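Local atomic coordinates of MdcE (PDB entry 5VIP), a protein that probably acts as the gamma subunit of a biotin-independent malonate decarboxylase, with a likely role in its transferase activity. Residues A44-V48 with F60-D66; A141-G145 with P258-G262; N69-R73 with R121-L125. One frame throughout, in Å; residues are numbered along the deposited sequence.

Contact 1 of 3, residues A44-V48 with F60-D66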
loop_
_atom_site.group_PDB
_atom_site.type_symbol
_atom_site.label_atom_id
_atom_site.label_comp_id
_atom_site.label_asym_id
_atom_site.label_seq_id
_atom_site.Cartn_x
_atom_site.Cartn_y
_atom_site.Cartn_z
ATOM N N ALA A 44 16.958 -4.985 14.111
ATOM C CA ALA A 44 16.486 -5.365 15.443
ATOM C C ALA A 44 15.000 -5.075 15.642
ATOM O O ALA A 44 14.383 -5.563 16.594
ATOM C CB ALA A 44 17.302 -4.650 16.509
ATOM N N SER A 45 14.433 -4.268 14.751
ATOM C CA SER A 45 13.009 -3.956 14.780
ATOM C C SER A 45 12.184 -5.012 14.044
ATOM O O SER A 45 10.979 -4.858 13.874
ATOM C CB SER A 45 12.770 -2.586 14.161
ATOM O OG SER A 45 13.452 -2.500 12.920
ATOM N N LEU A 46 12.846 -6.072 13.594
ATOM C CA LEU A 46 12.196 -7.178 12.898
ATOM C C LEU A 46 12.386 -8.499 13.627
ATOM O O LEU A 46 13.507 -8.853 13.986
ATOM C CB LEU A 46 12.759 -7.322 11.486
ATOM C CG LEU A 46 11.772 -7.051 10.371
ATOM C CD1 LEU A 46 11.371 -5.601 10.475
ATOM C CD2 LEU A 46 12.396 -7.376 9.023
ATOM N N ARG A 47 11.297 -9.229 13.835
ATOM C CA ARG A 47 11.391 -10.603 14.301
ATOM C C ARG A 47 10.902 -11.542 13.210
ATOM O O ARG A 47 9.771 -11.408 12.727
ATOM C CB ARG A 47 10.576 -10.814 15.575
ATOM C CG ARG A 47 11.031 -9.984 16.746
ATOM C CD ARG A 47 12.414 -10.390 17.224
ATOM N NE ARG A 47 12.779 -9.644 18.426
ATOM C CZ ARG A 47 13.372 -8.456 18.406
ATOM N NH1 ARG A 47 13.667 -7.892 17.242
ATOM N NH2 ARG A 47 13.666 -7.832 19.542
ATOM N N VAL A 48 11.755 -12.496 12.842
ATOM C CA VAL A 48 11.448 -13.487 11.815
ATOM C C VAL A 48 11.857 -14.869 12.318
ATOM O O VAL A 48 12.952 -15.033 12.856
ATOM C CB VAL A 48 12.190 -13.190 10.480
ATOM C CG1 VAL A 48 11.828 -14.218 9.416
ATOM C CG2 VAL A 48 11.896 -11.773 9.991
ATOM N N PHE A 60 6.920 -16.728 10.659
ATOM C CA PHE A 60 6.331 -15.627 11.422
ATOM C C PHE A 60 7.104 -14.336 11.160
ATOM O O PHE A 60 8.333 -14.337 11.118
ATOM C CB PHE A 60 6.342 -15.921 12.933
ATOM C CG PHE A 60 5.434 -17.054 13.362
ATOM C CD1 PHE A 60 4.113 -16.811 13.718
ATOM C CD2 PHE A 60 5.915 -18.355 13.440
ATOM C CE1 PHE A 60 3.283 -17.846 14.130
ATOM C CE2 PHE A 60 5.087 -19.397 13.848
ATOM C CZ PHE A 60 3.773 -19.140 14.193
ATOM N N LEU A 61 6.388 -13.228 11.005
ATOM C CA LEU A 61 7.037 -11.934 10.831
ATOM C C LEU A 61 6.348 -10.905 11.687
ATOM O O LEU A 61 5.135 -10.787 11.658
ATOM C CB LEU A 61 7.007 -11.470 9.366
ATOM C CG LEU A 61 7.649 -12.373 8.322
ATOM C CD1 LEU A 61 6.566 -13.121 7.565
ATOM C CD2 LEU A 61 8.489 -11.539 7.376
ATOM N N ALA A 62 7.136 -10.141 12.423
ATOM C CA ALA A 62 6.605 -9.085 13.254
ATOM C C ALA A 62 7.534 -7.885 13.229
ATOM O O ALA A 62 8.760 -8.025 13.308
ATOM C CB ALA A 62 6.411 -9.583 14.702
ATOM N N VAL A 63 6.943 -6.705 13.121
ATOM C CA VAL A 63 7.669 -5.479 13.387
ATOM C C VAL A 63 7.520 -5.157 14.871
ATOM O O VAL A 63 6.415 -5.226 15.411
ATOM C CB VAL A 63 7.143 -4.330 12.538
ATOM C CG1 VAL A 63 7.904 -3.047 12.855
ATOM C CG2 VAL A 63 7.260 -4.687 11.057
ATOM N N VAL A 64 8.622 -4.827 15.539
ATOM C CA VAL A 64 8.588 -4.564 16.983
ATOM C C VAL A 64 9.451 -3.349 17.317
ATOM O O VAL A 64 10.316 -2.969 16.527
ATOM C CB VAL A 64 9.091 -5.788 17.789
ATOM C CG1 VAL A 64 8.237 -7.030 17.490
ATOM C CG2 VAL A 64 10.557 -6.048 17.465
ATOM N N PRO A 65 9.222 -2.730 18.489
ATOM C CA PRO A 65 10.002 -1.541 18.827
ATOM C C PRO A 65 11.486 -1.835 18.940
ATOM O O PRO A 65 11.878 -2.900 19.418
ATOM C CB PRO A 65 9.426 -1.118 20.182
ATOM C CG PRO A 65 8.055 -1.659 20.183
ATOM C CD PRO A 65 8.152 -2.970 19.471
ATOM N N ASP A 66 12.297 -0.896 18.469
ATOM C CA ASP A 66 13.741 -0.945 18.645
ATOM C C ASP A 66 14.247 0.429 19.077
ATOM O O ASP A 66 14.452 1.322 18.242
ATOM C CB ASP A 66 14.445 -1.396 17.363
ATOM C CG ASP A 66 15.968 -1.347 17.481
ATOM O OD1 ASP A 66 16.486 -1.353 18.622
ATOM O OD2 ASP A 66 16.647 -1.306 16.433
#

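Contact 2 of 3, residues A141-G145 with P258-G262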
loop_
_atom_site.group_PDB
_atom_site.type_symbol
_atom_site.label_atom_id
_atom_site.label_comp_id
_atom_site.label_asym_id
_atom_site.label_seq_id
_atom_site.Cartn_x
_atom_site.Cartn_y
_atom_site.Cartn_z
ATOM N N ALA A 141 4.516 -12.903 -3.114
ATOM C CA ALA A 141 4.452 -14.158 -2.372
ATOM C C ALA A 141 3.041 -14.734 -2.397
ATOM O O ALA A 141 2.866 -15.925 -2.634
ATOM C CB ALA A 141 4.924 -13.962 -0.940
ATOM N N ARG A 142 2.032 -13.901 -2.149
ATOM C CA ARG A 142 0.643 -14.354 -2.196
ATOM C C ARG A 142 0.269 -14.874 -3.589
ATOM O O ARG A 142 -0.296 -15.962 -3.716
ATOM C CB ARG A 142 -0.316 -13.224 -1.774
ATOM C CG ARG A 142 -1.812 -13.575 -1.888
ATOM C CD ARG A 142 -2.734 -12.487 -1.285
ATOM N NE ARG A 142 -2.347 -11.133 -1.705
ATOM C CZ ARG A 142 -2.484 -10.660 -2.943
ATOM N NH1 ARG A 142 -3.001 -11.421 -3.903
ATOM N NH2 ARG A 142 -2.090 -9.422 -3.232
ATOM N N LEU A 143 0.589 -14.104 -4.627
ATOM C CA LEU A 143 0.266 -14.501 -5.995
ATOM C C LEU A 143 0.972 -15.803 -6.387
ATOM O O LEU A 143 0.455 -16.568 -7.195
ATOM C CB LEU A 143 0.633 -13.387 -6.989
ATOM C CG LEU A 143 -0.198 -12.098 -6.882
ATOM C CD1 LEU A 143 0.411 -10.991 -7.722
ATOM C CD2 LEU A 143 -1.637 -12.359 -7.300
ATOM N N ALA A 144 2.151 -16.037 -5.816
ATOM C CA ALA A 144 2.933 -17.236 -6.124
ATOM C C ALA A 144 2.427 -18.471 -5.376
ATOM O O ALA A 144 2.892 -19.585 -5.625
ATOM C CB ALA A 144 4.405 -16.997 -5.806
ATOM N N GLY A 145 1.490 -18.277 -4.450
ATOM C CA GLY A 145 0.908 -19.393 -3.730
ATOM C C GLY A 145 1.289 -19.539 -2.266
ATOM O O GLY A 145 0.927 -20.527 -1.636
ATOM N N PRO A 258 -8.543 -19.561 -4.441
ATOM C CA PRO A 258 -8.128 -18.348 -5.149
ATOM C C PRO A 258 -7.153 -17.537 -4.289
ATOM O O PRO A 258 -7.203 -17.609 -3.058
ATOM C CB PRO A 258 -9.446 -17.595 -5.373
ATOM C CG PRO A 258 -10.527 -18.627 -5.180
ATOM C CD PRO A 258 -9.987 -19.573 -4.159
ATOM N N ARG A 259 -6.277 -16.778 -4.930
ATOM C CA ARG A 259 -5.186 -16.110 -4.226
ATOM C C ARG A 259 -5.424 -14.613 -4.032
ATOM O O ARG A 259 -4.477 -13.854 -3.855
ATOM C CB ARG A 259 -3.869 -16.351 -4.971
ATOM C CG ARG A 259 -3.426 -17.821 -4.890
ATOM C CD ARG A 259 -2.234 -18.152 -5.769
ATOM N NE ARG A 259 -2.013 -19.601 -5.816
ATOM C CZ ARG A 259 -1.070 -20.200 -6.537
ATOM N NH1 ARG A 259 -0.236 -19.480 -7.274
ATOM N NH2 ARG A 259 -0.962 -21.527 -6.523
ATOM N N ASP A 260 -6.690 -14.201 -4.041
ATOM C CA ASP A 260 -7.050 -12.791 -3.858
ATOM C C ASP A 260 -6.947 -12.322 -2.409
ATOM O O ASP A 260 -6.897 -13.131 -1.481
ATOM C CB ASP A 260 -8.474 -12.535 -4.355
ATOM C CG ASP A 260 -8.681 -12.980 -5.785
ATOM O OD1 ASP A 260 -8.985 -14.175 -5.993
ATOM O OD2 ASP A 260 -8.544 -12.134 -6.698
ATOM N N LEU A 261 -6.912 -11.005 -2.232
ATOM C CA LEU A 261 -7.001 -10.393 -0.915
ATOM C C LEU A 261 -8.241 -10.875 -0.175
ATOM O O LEU A 261 -9.289 -11.067 -0.785
ATOM C CB LEU A 261 -7.046 -8.871 -1.030
ATOM C CG LEU A 261 -5.783 -8.211 -1.563
ATOM C CD1 LEU A 261 -5.930 -6.721 -1.455
ATOM C CD2 LEU A 261 -4.605 -8.688 -0.760
ATOM N N GLY A 262 -8.116 -11.060 1.137
ATOM C CA GLY A 262 -9.222 -11.510 1.965
ATOM C C GLY A 262 -10.511 -10.730 1.842
ATOM O O GLY A 262 -11.593 -11.327 1.825
#

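Contact 3 of 3, residues N69-R73 with R121-L125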
loop_
_atom_site.group_PDB
_atom_site.type_symbol
_atom_site.label_atom_id
_atom_site.label_comp_id
_atom_site.label_asym_id
_atom_site.label_seq_id
_atom_site.Cartn_x
_atom_site.Cartn_y
_atom_site.Cartn_z
ATOM N N ASN A 69 17.213 1.882 17.204
ATOM C CA ASN A 69 17.108 1.997 15.750
ATOM C C ASN A 69 18.049 3.075 15.227
ATOM O O ASN A 69 18.067 4.185 15.754
ATOM C CB ASN A 69 15.666 2.310 15.336
ATOM C CG ASN A 69 15.382 1.950 13.890
ATOM O OD1 ASN A 69 16.069 2.406 12.977
ATOM N ND2 ASN A 69 14.375 1.106 13.676
ATOM N N PRO A 70 18.855 2.740 14.208
ATOM C CA PRO A 70 19.741 3.708 13.549
ATOM C C PRO A 70 18.991 4.974 13.128
ATOM O O PRO A 70 19.596 6.041 13.060
ATOM C CB PRO A 70 20.258 2.938 12.327
ATOM C CG PRO A 70 20.209 1.507 12.753
ATOM C CD PRO A 70 19.014 1.378 13.661
ATOM N N PHE A 71 17.690 4.851 12.868
ATOM C CA PHE A 71 16.854 5.997 12.532
ATOM C C PHE A 71 16.037 6.461 13.731
ATOM O O PHE A 71 15.137 5.752 14.193
ATOM C CB PHE A 71 15.948 5.655 11.342
ATOM C CG PHE A 71 16.701 5.538 10.055
ATOM C CD1 PHE A 71 16.982 6.667 9.306
ATOM C CD2 PHE A 71 17.182 4.311 9.620
ATOM C CE1 PHE A 71 17.695 6.580 8.125
ATOM C CE2 PHE A 71 17.907 4.218 8.440
ATOM C CZ PHE A 71 18.160 5.358 7.692
ATOM N N PRO A 72 16.346 7.663 14.238
ATOM C CA PRO A 72 15.742 8.171 15.477
ATOM C C PRO A 72 14.222 8.221 15.391
ATOM O O PRO A 72 13.547 7.988 16.389
ATOM C CB PRO A 72 16.330 9.581 15.613
ATOM C CG PRO A 72 17.542 9.584 14.757
ATOM C CD PRO A 72 17.271 8.636 13.635
ATOM N N ARG A 73 13.691 8.486 14.201
ATOM C CA ARG A 73 12.244 8.586 14.039
ATOM C C ARG A 73 11.552 7.211 14.027
ATOM O O ARG A 73 10.320 7.113 13.942
ATOM C CB ARG A 73 11.916 9.370 12.764
ATOM C CG ARG A 73 12.286 10.861 12.842
ATOM C CD ARG A 73 11.640 11.561 14.050
ATOM N NE ARG A 73 10.228 11.210 14.210
ATOM C CZ ARG A 73 9.467 11.558 15.247
ATOM N NH1 ARG A 73 9.971 12.279 16.245
ATOM N NH2 ARG A 73 8.196 11.172 15.291
ATOM N N ARG A 121 14.429 12.779 7.079
ATOM C CA ARG A 121 15.371 11.830 6.502
ATOM C C ARG A 121 14.625 10.669 5.842
ATOM O O ARG A 121 15.015 10.198 4.768
ATOM C CB ARG A 121 16.343 11.319 7.559
ATOM C CG ARG A 121 17.685 12.021 7.477
ATOM C CD ARG A 121 18.397 12.032 8.806
ATOM N NE ARG A 121 18.554 10.691 9.354
ATOM C CZ ARG A 121 18.868 10.447 10.620
ATOM N NH1 ARG A 121 19.045 11.457 11.465
ATOM N NH2 ARG A 121 19.002 9.194 11.039
ATOM N N GLU A 122 13.546 10.224 6.482
ATOM C CA GLU A 122 12.709 9.171 5.917
ATOM C C GLU A 122 12.159 9.593 4.552
ATOM O O GLU A 122 12.260 8.839 3.589
ATOM C CB GLU A 122 11.566 8.815 6.874
ATOM C CG GLU A 122 11.959 7.890 8.030
ATOM C CD GLU A 122 12.852 8.567 9.076
ATOM O OE1 GLU A 122 12.872 9.814 9.138
ATOM O OE2 GLU A 122 13.529 7.840 9.837
ATOM N N GLU A 123 11.608 10.802 4.451
ATOM C CA GLU A 123 11.100 11.272 3.160
ATOM C C GLU A 123 12.210 11.423 2.120
ATOM O O GLU A 123 12.049 11.002 0.978
ATOM C CB GLU A 123 10.359 12.609 3.300
ATOM C CG GLU A 123 9.040 12.512 4.023
ATOM C CD GLU A 123 8.077 11.503 3.396
ATOM O OE1 GLU A 123 8.108 11.298 2.155
ATOM O OE2 GLU A 123 7.279 10.921 4.154
ATOM N N ALA A 124 13.333 12.028 2.513
ATOM C CA ALA A 124 14.432 12.251 1.580
ATOM C C ALA A 124 14.958 10.941 1.011
ATOM O O ALA A 124 15.338 10.872 -0.164
ATOM C CB ALA A 124 15.565 13.018 2.262
ATOM N N LEU A 125 14.984 9.904 1.850
ATOM C CA LEU A 125 15.531 8.614 1.448
ATOM C C LEU A 125 14.464 7.678 0.877
ATOM O O LEU A 125 14.741 6.514 0.612
ATOM C CB LEU A 125 16.229 7.943 2.628
ATOM C CG LEU A 125 17.467 8.648 3.190
ATOM C CD1 LEU A 125 17.919 7.962 4.469
ATOM C CD2 LEU A 125 18.578 8.642 2.180
#

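Contact 1 of 3, residues A44-V48 with F60-D66
Arg47 lays one face of its guanidinium over CG2 of Val64, with NH1 3.6 Å from that methyl and the two side chains crossing at about a right angle. Its chain bends about the CB-CG bond (chi2 -66°), bringing the flat group back over its own segment. NH1 points at Ala44 O, near the guanidinium plane, but the modelled separation is too short to be trusted in detail. NE is bound by Leu36 O, and Leu26 and Phe29 of helix 24-33 add apolar cover.

Underneath, this is an antiparallel beta hairpin of strands 46-53 and 56-63. Arg47 and Ala62 form a hydrogen-bonded pair: Arg47 N to Ala62 O is 2.9 Å and almost straight at 177°, and Ala62 N returns to Arg47 O. Val64 N bonds to Ser45 O at 2.9 Å, carrying the ladder just past the strand ends. The other face of the sheet is apolar: Leu46 CD1 meets Val63 CG2, and Val48 CG2 meets Leu61 CD2, each at 4.3 Å, with helix 81-97 packing on Val48, Leu61 and Val63. Beyond the strands, Asp66 OD2 approaches Ala44 CB at 3.4 Å, while OD1 accepts from Asp68 N.

The hairpin thus has an apolar face turned to a helix and, on the other, a charged group with a methyl over one face and backbone carbonyls as its acceptors, where no carboxylate of the two segments pairs with it.

Contact 2 of 3, residues A141-G145 with P258-G262
Two arginines reach across this contact in opposite directions, each ending on a backbone carbonyl of the other segment. Arg142 NH1 bonds to Arg259 O at 2.8 Å; the donor lies in the carbonyl plane, and the oxygen sits at the edge of the guanidinium. In return, Arg259 NH1 reaches Leu143 O at 3.0 Å; that oxygen lies close to the Arg259 guanidinium plane, while the donor is tilted 33° from the carbonyl plane. The flat groups are also used. CA of Gly145 lies over the centre of the Arg259 guanidinium, with CZ 3.5 Å from it, while Leu261 comes over a face of Arg142 and brings CD2 to 3.5 Å from NE, the two side chains crossing at about a right angle.

Chain shape sets these positions. Arg259 is stretched out from CG to NE and runs past the end of helix 127-143, with CD 3.6 Å from Arg142 O. Arg142 turns about the CG-CD bond (chi3 46°), which brings NH1 round to the loop. Behind Arg259 stands a Schellman motif: Gly145 N bonds back to Arg142 O, the positive phi calls for glycine, and with no side chain there its CA can lie against the guanidinium.

Further out, Gln167 OE1 takes NH2 of Arg142 and its side chain touches Leu261, and a neighbouring protein chain packs on Arg142, Leu143 and Leu261. The contact therefore pins the C-terminal end of helix 127-143 to the loop preceding helix 271-283 at a subunit boundary. With cationic groups donating to carbonyls and one of them lying at a helix C-terminus, the helix dipole would probably favour the charge of Arg259.

Contact 3 of 3, residues N69-R73 with R121-L125
Phe71 N, in the residue whose ring packs against Arg121 and Leu125, donates to Asn69 OD1 at 2.9 Å and 167°. This is an Asx turn, in the loop between strand 56-63 and helix 81-97; Asn69 ND2 goes on to Glu83 OE2 of that helix. The turn presents Phe71 to the short helix 120-124, where no hydrogen bond crosses and the contact is one of shape.

Arg121, its chain bent about the CG-CD bond (chi3 55°), crosses Pro72 and brings NH2 to 3.2 Å from Pro72 CD and 3.7 Å from Phe71 CD1, with the ring and guanidinium planes 45° apart. Leu125, just past the helix, sets CD1 3.9 Å from Phe71 CE1, and Leu81 touches both residues.

The side chains of Glu122 and Phe71 run antiparallel alongside each other, the carboxylate plane steeply turned from the ring. Arg73 crosses Glu122 at about a right angle without pairing charges, and its NE makes a weak hydrogen bond to Tyr118 O instead. A neighbouring protein chain packs on Phe71, Arg73 and Leu125 and is hydrogen-bonded by Glu123. The carboxylate oxygen OE2 of Glu122 rests against two methylenes, 3.6 Å from Phe71 CB and 3.7 Å from Arg73 CB.

How the contacts relate
From the N terminus the three contacts follow in series, with no nesting or crossing. Contact 1 closes the hairpin of strands 46-53 and 56-63 at one margin of the six-stranded sheet. Contact 3 opens a few residues later and closes over 47 residues, including helix 81-97 and strand 106-113, on helix 120-124. From the C-terminal end of the next helix, 127-143, contact 2 spans 112 residues to the loop before helix 271-283. Contacts 1 and 3 touch, centres about 17 Å apart, and share Glu83, whose OE2 binds both Ser45 OG and Asn69 ND2. Contact 2 stands apart, its centre about 23 Å from that of contact 1 and 32 Å from that of contact 3. Contacts 2 and 3 both meet a neighbouring chain.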